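Local coordinates for protein Asp/Glu-specific dipeptidyl-peptidase (Flavobacterium psychrophilum, PDB 5JXF) that removes dipeptides from the N-terminus of oligopeptides as a serine-type peptidase with strict specificity for aspartate or glutamate at the P1 position, at residues C85-I90 / G94-N99; H265-S270 / G663-D668; Q365-D370 / R562-A567; F296-I301 / S358-L363. One frame throughout, in Å; residues are numbered along the deposited sequence.

Contact 1. Residues C85-I90 / G94-N99; sequences CTSEVI and GLILTN
T98 OG1 donates to T86 O at 2.7 Å, lying in the carbonyl plane. This side-chain bond adds to the regular pairing of a β-hairpin, where E88 and L97 form an antiparallel hydrogen-bonded pair: L97 N reaches E88 O at 2.8 Å, and E88 N returns to L97 O at 3.0 Å. Nearer the turn, I90 N meets L95 O at 2.9 Å in an almost straight bond (N-H...O 173°). V89 and I96 are the non-hydrogen-bonded pair, their CG2 methyls 4.1 Å apart. The E88 side chain, bent at chi2 (-104°), runs alongside L97. Its OE1 stands 3.2 Å from L97 O, acceptor facing acceptor, while OE2 is buried beside L97 CD2 without a polar partner; these two features might raise the pKa of the carboxyl group. With an alanine at E88, L97 CD2 is likely to lose the carboxylate arm that lies along it. I90 adds CD1 against L97 CB at 4.1 Å. Strand 239-245 flanks the hairpin beyond 95-98, with F241 and V243 touching I96 and M240 touching L97, whereas E88 packs on L673 and L676 of strand 673-680.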
loop_
_atom_site.group_PDB
_atom_site.type_symbol
_atom_site.label_atom_id
_atom_site.label_comp_id
_atom_site.label_asym_id
_atom_site.label_seq_id
_atom_site.Cartn_x
_atom_site.Cartn_y
_atom_site.Cartn_z
ATOM N N CYS A 85 -27.110 -11.752 7.351
ATOM C CA CYS A 85 -26.570 -10.475 7.823
ATOM C C CYS A 85 -27.331 -9.986 9.041
ATOM O O CYS A 85 -28.293 -10.619 9.489
ATOM C CB CYS A 85 -26.620 -9.421 6.711
ATOM S SG CYS A 85 -25.934 -10.030 5.145
ATOM N N THR A 86 -26.880 -8.864 9.582
ATOM C CA THR A 86 -27.537 -8.228 10.700
ATOM C C THR A 86 -28.142 -6.910 10.226
ATOM O O THR A 86 -27.709 -6.369 9.221
ATOM C CB THR A 86 -26.560 -8.019 11.849
ATOM O OG1 THR A 86 -25.921 -9.268 12.151
ATOM C CG2 THR A 86 -27.282 -7.554 13.064
ATOM N N SER A 87 -29.191 -6.452 10.907
ATOM C CA SER A 87 -29.807 -5.163 10.653
ATOM C C SER A 87 -30.237 -4.598 12.002
ATOM O O SER A 87 -30.149 -5.286 13.009
ATOM C CB SER A 87 -30.990 -5.294 9.705
ATOM O OG SER A 87 -32.007 -6.073 10.302
ATOM N N GLU A 88 -30.622 -3.328 12.045
ATOM C CA GLU A 88 -31.032 -2.742 13.310
ATOM C C GLU A 88 -32.180 -1.765 13.101
ATOM O O GLU A 88 -32.216 -1.035 12.119
ATOM C CB GLU A 88 -29.873 -2.044 14.015
ATOM C CG GLU A 88 -29.269 -0.897 13.234
ATOM C CD GLU A 88 -27.949 -1.282 12.602
ATOM O OE1 GLU A 88 -27.793 -2.469 12.255
ATOM O OE2 GLU A 88 -27.070 -0.407 12.473
ATOM N N VAL A 89 -33.150 -1.798 14.011
ATOM C CA VAL A 89 -34.290 -0.890 13.936
ATOM C C VAL A 89 -33.904 0.503 14.435
ATOM O O VAL A 89 -33.400 0.640 15.550
ATOM C CB VAL A 89 -35.477 -1.407 14.764
ATOM C CG1 VAL A 89 -36.709 -0.617 14.398
ATOM C CG2 VAL A 89 -35.689 -2.929 14.521
ATOM N N ILE A 90 -34.144 1.535 13.630
ATOM C CA ILE A 90 -33.706 2.876 14.029
ATOM C C ILE A 90 -34.865 3.869 14.011
ATOM O O ILE A 90 -34.683 5.079 14.030
ATOM C CB ILE A 90 -32.538 3.371 13.139
ATOM C CG1 ILE A 90 -32.889 3.345 11.658
ATOM C CG2 ILE A 90 -31.326 2.508 13.348
ATOM C CD1 ILE A 90 -31.972 4.279 10.825
ATOM N N GLY A 94 -40.543 0.851 11.870
ATOM C CA GLY A 94 -39.941 -0.272 11.172
ATOM C C GLY A 94 -38.746 0.015 10.265
ATOM O O GLY A 94 -38.291 -0.862 9.539
ATOM N N LEU A 95 -38.257 1.246 10.282
ATOM C CA LEU A 95 -37.069 1.611 9.510
ATOM C C LEU A 95 -35.905 0.845 10.059
ATOM O O LEU A 95 -35.599 0.960 11.246
ATOM C CB LEU A 95 -36.798 3.112 9.589
ATOM C CG LEU A 95 -35.688 3.646 8.680
ATOM C CD1 LEU A 95 -36.026 3.274 7.249
ATOM C CD2 LEU A 95 -35.539 5.169 8.817
ATOM N N ILE A 96 -35.290 0.019 9.212
ATOM C CA ILE A 96 -34.090 -0.720 9.608
ATOM C C ILE A 96 -32.885 -0.343 8.761
ATOM O O ILE A 96 -32.991 -0.016 7.567
ATOM C CB ILE A 96 -34.245 -2.268 9.531
ATOM C CG1 ILE A 96 -34.498 -2.731 8.104
ATOM C CG2 ILE A 96 -35.355 -2.773 10.472
ATOM C CD1 ILE A 96 -34.641 -4.219 8.003
ATOM N N LEU A 97 -31.732 -0.438 9.396
ATOM C CA LEU A 97 -30.481 -0.041 8.778
ATOM C C LEU A 97 -29.601 -1.278 8.640
ATOM O O LEU A 97 -29.542 -2.098 9.551
ATOM C CB LEU A 97 -29.799 1.049 9.618
ATOM C CG LEU A 97 -28.404 1.483 9.148
ATOM C CD1 LEU A 97 -28.545 2.278 7.852
ATOM C CD2 LEU A 97 -27.721 2.318 10.237
ATOM N N THR A 98 -28.965 -1.438 7.487
ATOM C CA THR A 98 -28.002 -2.517 7.308
ATOM C C THR A 98 -26.878 -2.051 6.337
ATOM O O THR A 98 -26.765 -0.858 6.051
ATOM C CB THR A 98 -28.694 -3.824 6.801
ATOM O OG1 THR A 98 -27.780 -4.922 6.898
ATOM C CG2 THR A 98 -29.175 -3.698 5.353
ATOM N N ASN A 99 -26.037 -2.968 5.872
ATOM C CA ASN A 99 -24.957 -2.615 4.902
ATOM C C ASN A 99 -25.465 -2.490 3.484
ATOM O O ASN A 99 -26.473 -3.096 3.123
ATOM C CB ASN A 99 -23.834 -3.668 4.872
ATOM C CG ASN A 99 -22.979 -3.653 6.103
ATOM O OD1 ASN A 99 -22.267 -4.618 6.391
ATOM N ND2 ASN A 99 -23.028 -2.555 6.836
#

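Contact 2. Residues H265-S270 / G663-D668; sequences HFLPVS and GSPAVD
In the chymotrypsin-like catalytic region expected of an S46 peptidase, L267 meets P665 and V667 where the chain leading out of one β-sheet passes strand 665-667 of another, just after S662, the probable charge-relay serine. The backbones stay well apart, the nearest CA atoms being those of L267 and V667 at 8.6 Å, and a single leucine branch spans the gap. L267 CD1 touches P665 CB at 3.8 Å and, more loosely, V667 CG1 at 4.4 Å. The reach comes from its torsions: CG sits anti to the carbonyl carbon (chi1 -54°), and chi2 of 172° then extends CD1 outward. The leucine side chain crosses that of P665 at about a right angle, with the methyl directed at the CB corner of the pyrrolidine. Alternation along the strand puts P665 and V667 on the face toward L267, while A666 points away and packs on V282. Only 122 Å² is buried, and the two touching pairs are apolar. E88 adjoins both L267 and P665, and L673 also covers P665. Segment 265-270 thus lies over strand 665-667, close to the S662 loop, as part of the two-barrel chymotrypsin-like fold expected of S46 peptidases.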
loop_
_atom_site.group_PDB
_atom_site.type_symbol
_atom_site.label_atom_id
_atom_site.label_comp_id
_atom_site.label_asym_id
_atom_site.label_seq_id
_atom_site.Cartn_x
_atom_site.Cartn_y
_atom_site.Cartn_z
ATOM N N HIS A 265 -38.562 -1.861 20.481
ATOM C CA HIS A 265 -37.459 -0.973 20.822
ATOM C C HIS A 265 -36.752 -0.557 19.536
ATOM O O HIS A 265 -36.677 -1.327 18.577
ATOM C CB HIS A 265 -36.461 -1.655 21.775
ATOM C CG HIS A 265 -35.345 -0.759 22.233
ATOM N ND1 HIS A 265 -35.529 0.248 23.152
ATOM C CD2 HIS A 265 -34.031 -0.728 21.902
ATOM C CE1 HIS A 265 -34.380 0.871 23.362
ATOM N NE2 HIS A 265 -33.455 0.293 22.621
ATOM N N PHE A 266 -36.243 0.661 19.504
ATOM C CA PHE A 266 -35.483 1.091 18.354
ATOM C C PHE A 266 -34.320 1.899 18.879
ATOM O O PHE A 266 -34.391 2.411 19.986
ATOM C CB PHE A 266 -36.341 1.893 17.371
ATOM C CG PHE A 266 -36.757 3.241 17.873
ATOM C CD1 PHE A 266 -37.868 3.384 18.697
ATOM C CD2 PHE A 266 -36.044 4.377 17.501
ATOM C CE1 PHE A 266 -38.253 4.630 19.144
ATOM C CE2 PHE A 266 -36.423 5.623 17.943
ATOM C CZ PHE A 266 -37.526 5.759 18.766
ATOM N N LEU A 267 -33.241 1.970 18.102
ATOM C CA LEU A 267 -32.015 2.582 18.579
ATOM C C LEU A 267 -32.037 4.050 18.257
ATOM O O LEU A 267 -32.224 4.433 17.096
ATOM C CB LEU A 267 -30.778 1.916 17.946
ATOM C CG LEU A 267 -30.680 0.399 18.105
ATOM C CD1 LEU A 267 -29.536 -0.160 17.267
ATOM C CD2 LEU A 267 -30.483 0.046 19.547
ATOM N N PRO A 268 -31.876 4.891 19.284
ATOM C CA PRO A 268 -31.633 6.298 18.964
ATOM C C PRO A 268 -30.247 6.385 18.297
ATOM O O PRO A 268 -29.416 5.509 18.556
ATOM C CB PRO A 268 -31.644 6.989 20.327
ATOM C CG PRO A 268 -32.173 5.973 21.305
ATOM C CD PRO A 268 -31.811 4.636 20.728
ATOM N N VAL A 269 -30.042 7.392 17.450
ATOM C CA VAL A 269 -28.808 7.577 16.712
ATOM C C VAL A 269 -28.053 8.781 17.256
ATOM O O VAL A 269 -28.578 9.890 17.270
ATOM C CB VAL A 269 -29.068 7.791 15.203
ATOM C CG1 VAL A 269 -27.760 8.028 14.486
ATOM C CG2 VAL A 269 -29.806 6.595 14.609
ATOM N N SER A 270 -26.827 8.554 17.706
ATOM C CA SER A 270 -25.990 9.620 18.251
ATOM C C SER A 270 -25.427 10.582 17.189
ATOM O O SER A 270 -25.102 10.159 16.085
ATOM C CB SER A 270 -24.830 9.013 19.033
ATOM O OG SER A 270 -23.919 10.024 19.419
ATOM N N GLY A 663 -23.729 -5.362 8.839
ATOM C CA GLY A 663 -24.913 -4.616 9.172
ATOM C C GLY A 663 -25.226 -4.542 10.660
ATOM O O GLY A 663 -26.232 -3.975 11.022
ATOM N N SER A 664 -24.361 -5.085 11.512
ATOM C CA SER A 664 -24.566 -5.038 12.960
ATOM C C SER A 664 -24.422 -3.631 13.488
ATOM O O SER A 664 -23.578 -2.878 13.020
ATOM C CB SER A 664 -23.575 -5.935 13.702
ATOM O OG SER A 664 -23.811 -7.304 13.450
ATOM N N PRO A 665 -25.251 -3.278 14.474
ATOM C CA PRO A 665 -25.151 -1.957 15.083
ATOM C C PRO A 665 -23.961 -1.881 16.012
ATOM O O PRO A 665 -23.720 -2.819 16.750
ATOM C CB PRO A 665 -26.463 -1.832 15.874
ATOM C CG PRO A 665 -26.810 -3.264 16.245
ATOM C CD PRO A 665 -26.358 -4.080 15.049
ATOM N N ALA A 666 -23.224 -0.778 15.988
ATOM C CA ALA A 666 -22.316 -0.517 17.085
ATOM C C ALA A 666 -22.956 0.545 17.967
ATOM O O ALA A 666 -23.340 1.619 17.490
ATOM C CB ALA A 666 -20.911 -0.071 16.577
ATOM N N VAL A 667 -23.097 0.226 19.250
ATOM C CA VAL A 667 -23.686 1.151 20.191
ATOM C C VAL A 667 -22.690 1.586 21.242
ATOM O O VAL A 667 -21.762 0.856 21.591
ATOM C CB VAL A 667 -24.931 0.538 20.904
ATOM C CG1 VAL A 667 -25.983 0.198 19.866
ATOM C CG2 VAL A 667 -24.535 -0.678 21.734
ATOM N N ASP A 668 -22.911 2.786 21.757
ATOM C CA ASP A 668 -22.028 3.389 22.753
ATOM C C ASP A 668 -22.404 2.910 24.159
ATOM O O ASP A 668 -23.220 1.972 24.326
ATOM C CB ASP A 668 -22.102 4.930 22.655
ATOM C CG ASP A 668 -23.515 5.499 23.027
ATOM O OD1 ASP A 668 -24.363 4.754 23.549
ATOM O OD2 ASP A 668 -23.787 6.695 22.790
#

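Contact 3. Residues Q365-D370 / R562-A567; sequences QNFEKD and RIYMKA
Helical turns of 365-370 and 562-567 face each other at a distance, E368 and Y564 having the closest CA atoms, 10.8 Å apart. The 562-567 turn is regular, with A567 N bonded to I563 O at 2.8 Å. In 365-370 one bond is shorter in span, D370 N to F367 O, three residues back, at 2.9 Å. Y564 bridges the separation: with CG anti to the backbone N (chi1 -169°), its ring is carried across and its hydroxyl reaches both F367 and E368, which it meets in directions roughly at right angles. The OH lies in the plane of the F367 ring, at the edge, 3.6 Å from CE2. Both segments belong to long helices, 360-375 and 547-571, of the α-helical part that accompanies the β-rich catalytic region in S46 peptidases. E368 CG also stands 3.6 Å from Y564 OH, and the carboxylate plane is turned 62° from the tyrosine ring. The carboxylate is engaged away from the tyrosine, with OE1 bonded to S295 OG. Y564 OH is buried with no polar partner in the model; the nearer E368 oxygen, OE2, stays 4.1 Å from it. F371 stacks edge-to-face with the tyrosine ring, and L388 of helix 386-415 touches both E368 and Y564.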
loop_
_atom_site.group_PDB
_atom_site.type_symbol
_atom_site.label_atom_id
_atom_site.label_comp_id
_atom_site.label_asym_id
_atom_site.label_seq_id
_atom_site.Cartn_x
_atom_site.Cartn_y
_atom_site.Cartn_z
ATOM N N GLN A 365 0.226 -25.931 18.311
ATOM C CA GLN A 365 1.106 -27.043 18.677
ATOM C C GLN A 365 1.591 -26.875 20.108
ATOM O O GLN A 365 1.585 -27.821 20.889
ATOM C CB GLN A 365 2.306 -27.143 17.729
ATOM C CG GLN A 365 2.069 -27.989 16.487
ATOM C CD GLN A 365 3.029 -27.629 15.373
ATOM O OE1 GLN A 365 3.902 -26.785 15.554
ATOM N NE2 GLN A 365 2.867 -28.255 14.215
ATOM N N ASN A 366 1.998 -25.656 20.443
ATOM C CA ASN A 366 2.422 -25.337 21.798
ATOM C C ASN A 366 1.283 -25.482 22.813
ATOM O O ASN A 366 1.506 -25.908 23.945
ATOM C CB ASN A 366 2.997 -23.921 21.845
ATOM C CG ASN A 366 4.299 -23.793 21.068
ATOM O OD1 ASN A 366 4.946 -24.792 20.737
ATOM N ND2 ASN A 366 4.694 -22.559 20.779
ATOM N N PHE A 367 0.065 -25.129 22.411
ATOM C CA PHE A 367 -1.079 -25.294 23.297
ATOM C C PHE A 367 -1.378 -26.774 23.493
ATOM O O PHE A 367 -1.671 -27.222 24.604
ATOM C CB PHE A 367 -2.325 -24.584 22.755
ATOM C CG PHE A 367 -3.605 -25.057 23.396
ATOM C CD1 PHE A 367 -3.979 -24.601 24.652
ATOM C CD2 PHE A 367 -4.418 -25.981 22.756
ATOM C CE1 PHE A 367 -5.148 -25.050 25.251
ATOM C CE2 PHE A 367 -5.579 -26.439 23.353
ATOM C CZ PHE A 367 -5.947 -25.971 24.599
ATOM N N GLU A 368 -1.307 -27.524 22.397
ATOM C CA GLU A 368 -1.655 -28.942 22.404
ATOM C C GLU A 368 -0.677 -29.784 23.226
ATOM O O GLU A 368 -1.051 -30.826 23.773
ATOM C CB GLU A 368 -1.726 -29.463 20.969
ATOM C CG GLU A 368 -2.917 -28.932 20.208
ATOM C CD GLU A 368 -2.697 -28.904 18.715
ATOM O OE1 GLU A 368 -1.671 -29.449 18.240
ATOM O OE2 GLU A 368 -3.548 -28.315 18.015
ATOM N N LYS A 369 0.570 -29.330 23.321
ATOM C CA LYS A 369 1.558 -30.010 24.151
ATOM C C LYS A 369 1.298 -29.715 25.634
ATOM O O LYS A 369 1.849 -30.374 26.512
ATOM C CB LYS A 369 2.978 -29.596 23.750
ATOM C CG LYS A 369 3.468 -30.239 22.459
ATOM N N ASP A 370 0.448 -28.727 25.902
ATOM C CA ASP A 370 0.022 -28.411 27.264
ATOM C C ASP A 370 -1.364 -28.981 27.536
ATOM O O ASP A 370 -1.756 -29.178 28.686
ATOM C CB ASP A 370 0.012 -26.898 27.493
ATOM C CG ASP A 370 -0.504 -26.519 28.871
ATOM O OD1 ASP A 370 -0.257 -27.276 29.834
ATOM O OD2 ASP A 370 -1.174 -25.473 28.990
ATOM N N ARG A 562 -16.153 -32.539 18.514
ATOM C CA ARG A 562 -17.137 -32.380 19.579
ATOM C C ARG A 562 -16.520 -32.675 20.949
ATOM O O ARG A 562 -16.771 -31.952 21.917
ATOM C CB ARG A 562 -18.348 -33.287 19.333
ATOM C CG ARG A 562 -19.390 -33.268 20.450
ATOM C CD ARG A 562 -20.653 -34.034 20.070
ATOM N NE ARG A 562 -20.436 -35.481 20.051
ATOM C CZ ARG A 562 -20.287 -36.201 18.944
ATOM N NH1 ARG A 562 -20.345 -35.610 17.759
ATOM N NH2 ARG A 562 -20.086 -37.510 19.013
ATOM N N ILE A 563 -15.703 -33.728 21.018
ATOM C CA ILE A 563 -15.075 -34.145 22.274
ATOM C C ILE A 563 -13.917 -33.230 22.646
ATOM O O ILE A 563 -13.716 -32.900 23.819
ATOM C CB ILE A 563 -14.564 -35.587 22.191
ATOM C CG1 ILE A 563 -15.725 -36.550 21.962
ATOM C CG2 ILE A 563 -13.802 -35.975 23.454
ATOM C CD1 ILE A 563 -15.281 -37.989 21.842
ATOM N N TYR A 564 -13.158 -32.825 21.634
ATOM C CA TYR A 564 -12.057 -31.893 21.822
ATOM C C TYR A 564 -12.581 -30.595 22.440
ATOM O O TYR A 564 -11.944 -30.019 23.326
ATOM C CB TYR A 564 -11.358 -31.622 20.486
ATOM C CG TYR A 564 -10.044 -30.878 20.590
ATOM C CD1 TYR A 564 -9.284 -30.912 21.754
ATOM C CD2 TYR A 564 -9.574 -30.128 19.522
ATOM C CE1 TYR A 564 -8.087 -30.224 21.843
ATOM C CE2 TYR A 564 -8.386 -29.435 19.598
ATOM C CZ TYR A 564 -7.644 -29.481 20.758
ATOM O OH TYR A 564 -6.458 -28.787 20.820
ATOM N N MET A 565 -13.751 -30.155 21.978
ATOM C CA MET A 565 -14.391 -28.941 22.488
ATOM C C MET A 565 -14.737 -29.090 23.968
ATOM O O MET A 565 -14.384 -28.243 24.790
ATOM C CB MET A 565 -15.651 -28.623 21.676
ATOM C CG MET A 565 -16.261 -27.240 21.923
ATOM S SD MET A 565 -15.149 -25.892 21.456
ATOM C CE MET A 565 -14.804 -25.171 23.059
ATOM N N LYS A 566 -15.418 -30.185 24.295
ATOM C CA LYS A 566 -15.790 -30.493 25.677
ATOM C C LYS A 566 -14.569 -30.590 26.584
ATOM O O LYS A 566 -14.599 -30.154 27.735
ATOM C CB LYS A 566 -16.589 -31.799 25.729
ATOM C CG LYS A 566 -16.959 -32.283 27.127
ATOM C CD LYS A 566 -17.746 -33.591 27.048
ATOM C CE LYS A 566 -17.785 -34.323 28.378
ATOM N NZ LYS A 566 -18.452 -33.527 29.443
ATOM N N ALA A 567 -13.494 -31.160 26.054
ATOM C CA ALA A 567 -12.261 -31.318 26.812
ATOM C C ALA A 567 -11.718 -29.964 27.233
ATOM O O ALA A 567 -11.347 -29.763 28.390
ATOM C CB ALA A 567 -11.226 -32.072 25.997
#

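Contact 4. Residues F296-I301 / S358-L363; sequences FAVAQI and SNAIGL
I361 lays its CG1 and CD1 over the V298-A299 surface of helix 295-325. CG1 meets V298 CG1 at 3.7 Å, the two side chains sliding past each other in opposite directions, and CD1 continues to the backbone, 3.8 Å from A299 CA and 4.0 Å from A299 CB. This reach follows from an extended chain: CG1 stands anti to the carbonyl carbon (chi1 -61°), with CD1 carried straight onward. A360 completes the patch, its CB 4.2 Å from V298 CG1. The helices come close here, with V298 and I361 CA atoms 6.2 Å apart, consistent with the small side chains of A299 and A360. Replacing I361 by alanine would probably leave A299 without its covering methyl and V298 CG1 without its nearest partner in 358-363. The isoleucine lies in the first turn of helix 360-375, whose start is set by N359. That residue closes the preceding helix with a Schellman motif, at positive phi, and N-caps the next: its OD1 accepts from G362 N at 2.9 Å. The cap is bent, with an N-H...O angle of 139° and the donor 53° out of the carbonyl plane. Every touch across the contact is between carbons, so the two segments meet through van der Waals contact, without a polar bond to set their direction; the cap lies within 358-363 and probably helps hold the turn that presents I361.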
loop_
_atom_site.group_PDB
_atom_site.type_symbol
_atom_site.label_atom_id
_atom_site.label_comp_id
_atom_site.label_asym_id
_atom_site.label_seq_id
_atom_site.Cartn_x
_atom_site.Cartn_y
_atom_site.Cartn_z
ATOM N N PHE A 296 -3.690 -29.587 13.109
ATOM C CA PHE A 296 -3.748 -30.243 11.815
ATOM C C PHE A 296 -4.839 -29.651 10.932
ATOM O O PHE A 296 -4.776 -29.743 9.702
ATOM C CB PHE A 296 -3.949 -31.742 12.020
ATOM C CG PHE A 296 -3.104 -32.308 13.130
ATOM C CD1 PHE A 296 -1.744 -32.528 12.941
ATOM C CD2 PHE A 296 -3.664 -32.607 14.366
ATOM C CE1 PHE A 296 -0.959 -33.043 13.959
ATOM C CE2 PHE A 296 -2.885 -33.118 15.388
ATOM C CZ PHE A 296 -1.527 -33.337 15.183
ATOM N N ALA A 297 -5.819 -29.016 11.568
ATOM C CA ALA A 297 -6.901 -28.364 10.845
ATOM C C ALA A 297 -6.392 -27.086 10.209
ATOM O O ALA A 297 -6.675 -26.797 9.047
ATOM C CB ALA A 297 -8.074 -28.069 11.776
ATOM N N VAL A 298 -5.643 -26.317 10.989
ATOM C CA VAL A 298 -5.046 -25.084 10.512
ATOM C C VAL A 298 -4.099 -25.375 9.339
ATOM O O VAL A 298 -4.122 -24.669 8.328
ATOM C CB VAL A 298 -4.292 -24.358 11.653
ATOM C CG1 VAL A 298 -3.840 -22.973 11.221
ATOM C CG2 VAL A 298 -5.184 -24.259 12.885
ATOM N N ALA A 299 -3.296 -26.431 9.460
ATOM C CA ALA A 299 -2.337 -26.776 8.412
ATOM C C ALA A 299 -3.046 -27.131 7.111
ATOM O O ALA A 299 -2.582 -26.770 6.036
ATOM C CB ALA A 299 -1.427 -27.922 8.858
ATOM N N GLN A 300 -4.180 -27.817 7.208
ATOM C CA GLN A 300 -4.939 -28.178 6.015
ATOM C C GLN A 300 -5.514 -26.937 5.334
ATOM O O GLN A 300 -5.582 -26.852 4.105
ATOM C CB GLN A 300 -6.066 -29.152 6.365
ATOM C CG GLN A 300 -6.840 -29.645 5.150
ATOM C CD GLN A 300 -8.099 -30.411 5.521
ATOM O OE1 GLN A 300 -8.666 -30.215 6.591
ATOM N NE2 GLN A 300 -8.525 -31.310 4.641
ATOM N N ILE A 301 -5.943 -25.980 6.144
ATOM C CA ILE A 301 -6.486 -24.743 5.620
ATOM C C ILE A 301 -5.394 -24.024 4.854
ATOM O O ILE A 301 -5.524 -23.703 3.671
ATOM C CB ILE A 301 -7.018 -23.822 6.742
ATOM C CG1 ILE A 301 -8.199 -24.472 7.464
ATOM C CG2 ILE A 301 -7.382 -22.455 6.179
ATOM C CD1 ILE A 301 -8.552 -23.801 8.788
ATOM N N SER A 358 1.659 -15.226 11.695
ATOM C CA SER A 358 1.524 -15.275 13.150
ATOM C C SER A 358 1.908 -16.642 13.694
ATOM O O SER A 358 1.931 -16.846 14.911
ATOM C CB SER A 358 0.090 -14.936 13.571
ATOM O OG SER A 358 -0.827 -15.854 13.001
ATOM N N ASN A 359 2.204 -17.561 12.775
ATOM C CA ASN A 359 2.503 -18.962 13.077
ATOM C C ASN A 359 1.424 -19.578 13.974
ATOM O O ASN A 359 1.696 -20.040 15.082
ATOM C CB ASN A 359 3.898 -19.087 13.713
ATOM C CG ASN A 359 4.227 -20.508 14.142
ATOM O OD1 ASN A 359 3.853 -21.473 13.468
ATOM N ND2 ASN A 359 4.933 -20.644 15.262
ATOM N N ALA A 360 0.186 -19.563 13.497
ATOM C CA ALA A 360 -0.913 -20.100 14.283
ATOM C C ALA A 360 -0.681 -21.582 14.522
ATOM O O ALA A 360 -0.967 -22.102 15.599
ATOM C CB ALA A 360 -2.241 -19.862 13.590
ATOM N N ILE A 361 -0.111 -22.243 13.516
ATOM C CA ILE A 361 0.119 -23.678 13.572
ATOM C C ILE A 361 1.041 -24.052 14.732
ATOM O O ILE A 361 0.794 -25.020 15.451
ATOM C CB ILE A 361 0.714 -24.193 12.252
ATOM C CG1 ILE A 361 -0.243 -23.920 11.091
ATOM C CG2 ILE A 361 1.026 -25.685 12.335
ATOM C CD1 ILE A 361 0.300 -24.419 9.745
ATOM N N GLY A 362 2.096 -23.272 14.924
ATOM C CA GLY A 362 3.010 -23.507 16.025
ATOM C C GLY A 362 2.362 -23.133 17.340
ATOM O O GLY A 362 2.524 -23.823 18.346
ATOM N N LEU A 363 1.619 -22.033 17.320
ATOM C CA LEU A 363 0.922 -21.540 18.497
ATOM C C LEU A 363 -0.004 -22.588 19.074
ATOM O O LEU A 363 -0.105 -22.734 20.293
ATOM C CB LEU A 363 0.130 -20.284 18.156
ATOM C CG LEU A 363 0.741 -19.006 18.711
ATOM C CD1 LEU A 363 2.209 -18.937 18.342
ATOM C CD2 LEU A 363 -0.002 -17.801 18.178
#

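How the contacts relate
Contacts 1 and 2 form one buried cluster in the β-rich catalytic region, centres 9 Å apart, joined by a probable hydrogen bond from L267 N to V89 O at 2.9 Å. Contacts 3 and 4 lie in the helical part, centres 14 Å apart, and share helix 360-375, contact 4 using its first turn and contact 3 the next residues. Nearest atoms of the two groups are about 22 Å apart. Chemistry follows place: contact 1 is knit by backbone bonds and one threonine hydroxyl and buries 468 Å², whereas the others lack hydrogen bonds between their segments. Contact 2 is buried and apolar, contact 3, largely buried, holds a tyrosine hydroxyl with no polar partner, and contact 4, partly buried, is aliphatic.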